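Local coordinates for protein carbonic anhydrase (Sordaria macrospora, PDB 4O1J) that is a tetrameric, zinc-containing beta-class carbonic anhydrase that probably catalyses the reversible hydration of carbon dioxide to hydrogencarbonate, at residues A[139-144]-A[160-165]. Numbering follows the deposited sequence.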
loop_
_atom_site.group_PDB
_atom_site.type_symbol
_atom_site.label_atom_id
_atom_site.label_comp_id
_atom_site.label_asym_id
_atom_site.label_seq_id
_atom_site.Cartn_x
_atom_site.Cartn_y
_atom_site.Cartn_z
ATOM N N LYS A 139 15.712 6.214 -3.998
ATOM C CA LYS A 139 17.007 5.562 -3.842
ATOM C C LYS A 139 17.371 4.850 -5.143
ATOM O O LYS A 139 18.543 4.766 -5.509
ATOM C CB LYS A 139 16.971 4.575 -2.671
ATOM C CG LYS A 139 18.296 4.379 -1.947
ATOM C CD LYS A 139 18.434 5.385 -0.799
ATOM C CE LYS A 139 19.577 5.054 0.158
ATOM N NZ LYS A 139 20.849 4.685 -0.525
ATOM N N THR A 140 16.357 4.361 -5.854
ATOM C CA THR A 140 16.582 3.715 -7.145
ATOM C C THR A 140 17.044 4.723 -8.184
ATOM O O THR A 140 17.928 4.438 -8.982
ATOM C CB THR A 140 15.312 2.998 -7.653
ATOM O OG1 THR A 140 14.991 1.916 -6.772
ATOM C CG2 THR A 140 15.533 2.438 -9.052
ATOM N N VAL A 141 16.461 5.915 -8.151
ATOM C CA VAL A 141 16.896 7.002 -9.023
ATOM C C VAL A 141 18.329 7.416 -8.666
ATOM O O VAL A 141 19.117 7.788 -9.539
ATOM C CB VAL A 141 15.940 8.209 -8.930
ATOM C CG1 VAL A 141 16.493 9.403 -9.688
ATOM C CG2 VAL A 141 14.582 7.830 -9.487
ATOM N N ARG A 142 18.662 7.327 -7.382
ATOM C CA ARG A 142 20.009 7.641 -6.913
ATOM C C ARG A 142 21.025 6.727 -7.572
ATOM O O ARG A 142 22.049 7.180 -8.088
ATOM C CB ARG A 142 20.105 7.496 -5.391
ATOM C CG ARG A 142 21.168 8.360 -4.743
ATOM C CD ARG A 142 21.979 7.588 -3.726
ATOM N NE ARG A 142 23.075 6.877 -4.373
ATOM C CZ ARG A 142 24.267 7.411 -4.628
ATOM N NH1 ARG A 142 24.523 8.667 -4.282
ATOM N NH2 ARG A 142 25.207 6.690 -5.229
ATOM N N TYR A 143 20.714 5.435 -7.565
ATOM C CA TYR A 143 21.620 4.404 -8.050
ATOM C C TYR A 143 21.859 4.513 -9.550
ATOM O O TYR A 143 22.957 4.248 -10.033
ATOM C CB TYR A 143 21.054 3.020 -7.734
ATOM C CG TYR A 143 20.905 2.721 -6.256
ATOM C CD1 TYR A 143 21.658 3.402 -5.303
ATOM C CD2 TYR A 143 20.014 1.745 -5.814
ATOM C CE1 TYR A 143 21.525 3.122 -3.952
ATOM C CE2 TYR A 143 19.873 1.457 -4.466
ATOM C CZ TYR A 143 20.631 2.148 -3.538
ATOM O OH TYR A 143 20.497 1.867 -2.196
ATOM N N ASN A 144 20.824 4.907 -10.285
ATOM C CA ASN A 144 20.903 4.945 -11.740
ATOM C C ASN A 144 21.544 6.222 -12.269
ATOM O O ASN A 144 21.885 6.309 -13.447
ATOM C CB ASN A 144 19.507 4.795 -12.350
ATOM C CG ASN A 144 18.815 3.513 -11.928
ATOM O OD1 ASN A 144 19.465 2.536 -11.556
ATOM N ND2 ASN A 144 17.483 3.513 -11.983
ATOM N N ILE A 160 18.985 19.149 -5.016
ATOM C CA ILE A 160 18.092 19.714 -6.023
ATOM C C ILE A 160 18.036 18.789 -7.238
ATOM O O ILE A 160 16.953 18.479 -7.754
ATOM C CB ILE A 160 18.550 21.136 -6.467
ATOM C CG1 ILE A 160 18.296 22.163 -5.363
ATOM C CG2 ILE A 160 17.823 21.579 -7.728
ATOM C CD1 ILE A 160 18.852 23.529 -5.666
ATOM N N ARG A 161 19.201 18.311 -7.667
ATOM C CA ARG A 161 19.257 17.471 -8.857
ATOM C C ARG A 161 18.501 16.157 -8.661
ATOM O O ARG A 161 17.674 15.775 -9.501
ATOM C CB ARG A 161 20.702 17.187 -9.248
ATOM C CG ARG A 161 20.815 16.455 -10.560
ATOM C CD ARG A 161 20.092 17.247 -11.639
ATOM N NE ARG A 161 19.975 16.502 -12.888
ATOM C CZ ARG A 161 19.054 16.740 -13.819
ATOM N NH1 ARG A 161 18.147 17.692 -13.633
ATOM N NH2 ARG A 161 19.024 16.004 -14.926
ATOM N N ILE A 162 18.756 15.477 -7.546
ATOM C CA ILE A 162 18.066 14.216 -7.305
ATOM C C ILE A 162 16.559 14.464 -7.165
ATOM O O ILE A 162 15.758 13.629 -7.597
ATOM C CB ILE A 162 18.638 13.469 -6.057
ATOM C CG1 ILE A 162 18.042 12.067 -5.935
ATOM C CG2 ILE A 162 18.326 14.198 -4.782
ATOM C CD1 ILE A 162 18.268 11.192 -7.123
ATOM N N ALA A 163 16.167 15.637 -6.659
ATOM C CA ALA A 163 14.737 15.955 -6.553
ATOM C C ALA A 163 14.089 16.154 -7.933
ATOM O O ALA A 163 12.936 15.738 -8.165
ATOM C CB ALA A 163 14.535 17.177 -5.691
ATOM N N GLN A 164 14.848 16.749 -8.855
ATOM C CA GLN A 164 14.376 16.942 -10.228
ATOM C C GLN A 164 14.273 15.628 -11.003
ATOM O O GLN A 164 13.327 15.415 -11.784
ATOM C CB GLN A 164 15.294 17.903 -10.977
ATOM C CG GLN A 164 15.410 19.272 -10.338
ATOM C CD GLN A 164 16.398 20.152 -11.060
ATOM O OE1 GLN A 164 17.365 19.667 -11.643
ATOM N NE2 GLN A 164 16.156 21.455 -11.036
ATOM N N LEU A 165 15.250 14.747 -10.791
ATOM C CA LEU A 165 15.225 13.442 -11.436
ATOM C C LEU A 165 14.032 12.670 -10.899
ATOM O O LEU A 165 13.391 11.899 -11.626
ATOM C CB LEU A 165 16.519 12.669 -11.181
ATOM C CG LEU A 165 17.806 13.221 -11.792
ATOM C CD1 LEU A 165 19.004 12.456 -11.259
ATOM C CD2 LEU A 165 17.754 13.154 -13.303
#
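Two helices of the beta-carbonic anhydrase fold, 136-144 and the long 155-176, pack steeply through Val141 on one side and Ile162 and Leu165 on the other. Their segment axes come within 9.8 Å at an angle of 110°, so the meeting is confined to about one turn of each. Val141 points at the second helix, and one of its two methyls does the touching: CG1, anti to the backbone N (chi1 172°), lies 3.6 Å from Ile162 CD1 and also 3.6 Å from Leu165 CB. A short apolar side chain suits this buried place between close axes. The bond from CA to CB of Ile162 does not aim straight across, and the longer isoleucine chain supplies a delta methyl for the contact; chi1 sends CG1 toward the other helix, and chi2 then swings CD1 toward Val141 CG1 and to 3.9 Å from Arg142 N. Leu165 takes part through its CB. Helix 155-176 belongs to the layer beside the mixed sheet, its Ala163 and Gln164 resting on Phe195 of strand 190-197, whereas helix 136-144 lies farther out. Leu149 of helix 146-151 touches Ile162 and Leu165 as well as Arg142, adding to the apolar contact, and no hydrogen bond crosses between the segments. Arg142 contributes its backbone and CB, while its guanidinium leads away. Ile162 also touches Ala118 and Leu122 of helix 116-122, and its side chain is about 7 Å from that of Cys115, a zinc ligand just before that helix.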